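PDB 3TX1: UDP-N-acetylenolpyruvoylglucosamine reductase from Listeria monocytogenes, which catalyses the NADPH-dependent reduction of UDP-N-acetylenolpyruvoylglucosamine to UDP-N-acetylmuramate with FAD as cofactor, a step of peptidoglycan biosynthesis. Local coordinates for residues P33-K38 and Q68-Y73. Residues are numbered along the deposited sequence; the frame is centred on the assembly and turned at random.
Sequences PHIAIK and QEVVAY
Ile35 overlaps Val70 through the end of its longer branch, the delta methyl CD1 lying 3.9 Å from Val70 CG2. This pair of methyl groups carries most of a small apolar contact, which buries 98 Å² in all and has no hydrogen bond across it. Both residues are buried, and in each the bond from the backbone to CB is directed toward the other segment. Ile35 gets there by extension: CG1 stands anti to the carbonyl carbon (chi1 -69°), and CD1 is anti to CA (chi2 178°), which leaves the branch fully extended and bridges backbones whose CA atoms are still 9.3 Å apart at Ile35 and Val70. On the helix, Val70 offers CG2, the branch beside its backbone N, while CG1 lies anti to that N. The two side chains run past each other in opposite directions, and CD1 and CG2 are the atoms that meet. Glu69, one residue earlier on the helix, borders this apolar patch; its OE1 is 4.5 Å from Ile35 CD1, a loose contact, and its side chain also touches Phe32. Ile37, two residues after Ile35, packs on Leu28 and Gln29 of helix 28-31. Helix 64-76 thus meets the chain where it leads into strand 36-42, an edge strand that pairs antiparallel with strand 54-60 in a four-stranded mixed sheet. Ile35 also touches Val59 of that neighbouring strand, while elsewhere on the helix Gln68 and Val71 pack on Leu175, so the helix contacts strand 169-175 of the antiparallel sheet as well.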
ATOM      1  N   PRO A  33      16.578  -7.709  22.093  1.00 78.33           N
ATOM      2  CA  PRO A  33      15.726  -8.881  22.156  1.00 78.52           C
ATOM      3  C   PRO A  33      14.358  -8.253  22.461  1.00 78.06           C
ATOM      4  O   PRO A  33      14.266  -7.013  22.469  1.00 78.56           O
ATOM      5  CB  PRO A  33      16.271  -9.621  23.368  1.00 85.16           C
ATOM      6  CG  PRO A  33      16.753  -8.530  24.280  1.00 81.84           C
ATOM      7  CD  PRO A  33      17.256  -7.435  23.374  1.00 77.35           C
ATOM      8  N   HIS A  34      13.307  -9.033  22.699  1.00 77.68           N
ATOM      9  CA  HIS A  34      12.004  -8.419  23.019  1.00 74.23           C
ATOM     10  C   HIS A  34      11.387  -7.713  21.832  1.00 67.36           C
ATOM     11  O   HIS A  34      10.239  -7.274  21.903  1.00 62.36           O
ATOM     12  CB  HIS A  34      12.128  -7.403  24.162  1.00 76.09           C
ATOM     13  CG  HIS A  34      12.555  -7.991  25.491  1.00 86.30           C
ATOM     14  ND1 HIS A  34      12.010  -7.595  26.661  1.00 88.33           N
ATOM     15  CD2 HIS A  34      13.500  -8.967  25.809  1.00 87.51           C
ATOM     16  CE1 HIS A  34      12.579  -8.278  27.672  1.00 90.50           C
ATOM     17  NE2 HIS A  34      13.485  -9.122  27.146  1.00 90.93           N
ATOM     18  N   ILE A  35      12.152  -7.519  20.758  1.00 63.92           N
ATOM     19  CA  ILE A  35      11.588  -6.953  19.524  1.00 60.16           C
ATOM     20  C   ILE A  35      11.532  -8.122  18.578  1.00 64.07           C
ATOM     21  O   ILE A  35      12.581  -8.680  18.199  1.00 67.76           O
ATOM     22  CB  ILE A  35      12.435  -5.825  18.876  1.00 55.72           C
ATOM     23  CG1 ILE A  35      12.427  -4.560  19.741  1.00 52.02           C
ATOM     24  CG2 ILE A  35      11.866  -5.450  17.518  1.00 51.24           C
ATOM     25  CD1 ILE A  35      13.281  -3.442  19.192  1.00 48.44           C
ATOM     26  N   ALA A  36      10.313  -8.524  18.239  1.00 64.21           N
ATOM     27  CA  ALA A  36      10.113  -9.621  17.299  1.00 64.72           C
ATOM     28  C   ALA A  36      10.831  -9.291  16.000  1.00 61.04           C
ATOM     29  O   ALA A  36      10.516  -8.291  15.340  1.00 56.17           O
ATOM     30  CB  ALA A  36       8.635  -9.833  17.055  1.00 65.84           C
ATOM     31  N   ILE A  37      11.826 -10.110  15.683  1.00 64.24           N
ATOM     32  CA  ILE A  37      12.641  -9.972  14.480  1.00 69.85           C
ATOM     33  C   ILE A  37      12.786 -11.311  13.753  1.00 78.10           C
ATOM     34  O   ILE A  37      12.724 -12.371  14.376  1.00 85.01           O
ATOM     35  CB  ILE A  37      14.049  -9.459  14.824  1.00 70.52           C
ATOM     36  CG1 ILE A  37      13.959  -8.011  15.289  1.00 69.71           C
ATOM     37  CG2 ILE A  37      14.987  -9.582  13.625  1.00 69.62           C
ATOM     38  CD1 ILE A  37      15.264  -7.430  15.781  1.00 75.45           C
ATOM     39  N   LYS A  38      12.971 -11.263  12.433  1.00 79.78           N
ATOM     40  CA  LYS A  38      13.153 -12.485  11.645  1.00 80.74           C
ATOM     41  C   LYS A  38      14.296 -12.480  10.620  1.00 81.54           C
ATOM     42  O   LYS A  38      14.614 -11.500   9.940  1.00 79.82           O
ATOM     43  CB  LYS A  38      11.839 -12.992  11.044  1.00 81.50           C
ATOM     44  CG  LYS A  38      10.939 -13.670  12.064  1.00 84.82           C
ATOM     45  CD  LYS A  38       9.745 -14.329  11.398  1.00 87.13           C
ATOM     46  CE  LYS A  38       9.041 -15.271  12.361  1.00 92.62           C
ATOM     47  NZ  LYS A  38       8.163 -16.231  11.637  1.00 98.14           N
ATOM     48  N   GLN A  68      11.136   3.289  16.928  1.00 23.37           N
ATOM     49  CA  GLN A  68      12.123   4.342  17.033  1.00 24.14           C
ATOM     50  C   GLN A  68      13.545   3.838  17.145  1.00 28.03           C
ATOM     51  O   GLN A  68      14.438   4.265  16.425  1.00 28.79           O
ATOM     52  CB  GLN A  68      11.825   5.195  18.250  1.00 22.66           C
ATOM     53  CG  GLN A  68      10.641   6.108  18.011  1.00 22.27           C
ATOM     54  CD  GLN A  68      10.416   7.088  19.137  1.00 22.54           C
ATOM     55  OE1 GLN A  68       9.855   6.728  20.178  1.00 24.29           O
ATOM     56  NE2 GLN A  68      10.844   8.338  18.939  1.00 21.62           N
ATOM     57  N   GLU A  69      13.751   2.911  18.050  1.00 30.63           N
ATOM     58  CA  GLU A  69      15.050   2.394  18.247  1.00 34.99           C
ATOM     59  C   GLU A  69      15.594   1.764  16.969  1.00 36.80           C
ATOM     60  O   GLU A  69      16.775   1.938  16.627  1.00 41.07           O
ATOM     61  CB  GLU A  69      15.020   1.406  19.401  1.00 39.96           C
ATOM     62  CG  GLU A  69      14.739   2.089  20.730  1.00 42.01           C
ATOM     63  CD  GLU A  69      14.662   1.100  21.874  1.00 48.67           C
ATOM     64  OE1 GLU A  69      13.809   0.194  21.717  1.00 49.89           O
ATOM     65  OE2 GLU A  69      15.431   1.230  22.901  1.00 46.86           O
ATOM     66  N   VAL A  70      14.732   1.084  16.230  1.00 34.20           N
ATOM     67  CA  VAL A  70      15.184   0.377  15.035  1.00 34.44           C
ATOM     68  C   VAL A  70      15.498   1.343  13.899  1.00 33.57           C
ATOM     69  O   VAL A  70      16.543   1.211  13.239  1.00 35.63           O
ATOM     70  CB  VAL A  70      14.186  -0.731  14.633  1.00 34.61           C
ATOM     71  CG1 VAL A  70      14.587  -1.410  13.339  1.00 34.98           C
ATOM     72  CG2 VAL A  70      14.067  -1.753  15.757  1.00 34.98           C
ATOM     73  N   VAL A  71      14.628   2.335  13.714  1.00 29.54           N
ATOM     74  CA  VAL A  71      14.836   3.371  12.714  1.00 29.20           C
ATOM     75  C   VAL A  71      16.093   4.139  13.009  1.00 30.83           C
ATOM     76  O   VAL A  71      16.883   4.414  12.107  1.00 35.30           O
ATOM     77  CB  VAL A  71      13.666   4.368  12.653  1.00 26.22           C
ATOM     78  CG1 VAL A  71      14.038   5.645  11.903  1.00 26.08           C
ATOM     79  CG2 VAL A  71      12.486   3.721  11.986  1.00 24.43           C
ATOM     80  N   ALA A  72      16.298   4.476  14.268  1.00 30.24           N
ATOM     81  CA  ALA A  72      17.501   5.220  14.636  1.00 32.00           C
ATOM     82  C   ALA A  72      18.728   4.363  14.413  1.00 36.69           C
ATOM     83  O   ALA A  72      19.699   4.823  13.825  1.00 38.41           O
ATOM     84  CB  ALA A  72      17.440   5.692  16.073  1.00 29.07           C
ATOM     85  N   TYR A  73      18.653   3.101  14.832  1.00 38.92           N
ATOM     86  CA  TYR A  73      19.782   2.196  14.715  1.00 44.44           C
ATOM     87  C   TYR A  73      20.228   2.050  13.272  1.00 48.32           C
ATOM     88  O   TYR A  73      21.435   2.122  12.984  1.00 50.96           O
ATOM     89  CB  TYR A  73      19.442   0.830  15.311  1.00 46.20           C
ATOM     90  CG  TYR A  73      20.564  -0.162  15.253  1.00 50.61           C
ATOM     91  CD1 TYR A  73      21.388  -0.381  16.347  1.00 56.88           C
ATOM     92  CD2 TYR A  73      20.809  -0.876  14.107  1.00 54.18           C
ATOM     93  CE1 TYR A  73      22.435  -1.295  16.297  1.00 59.99           C
ATOM     94  CE2 TYR A  73      21.839  -1.792  14.034  1.00 61.23           C
ATOM     95  CZ  TYR A  73      22.653  -2.000  15.129  1.00 63.80           C
ATOM     96  OH  TYR A  73      23.678  -2.924  15.026  1.00 70.67           O
TER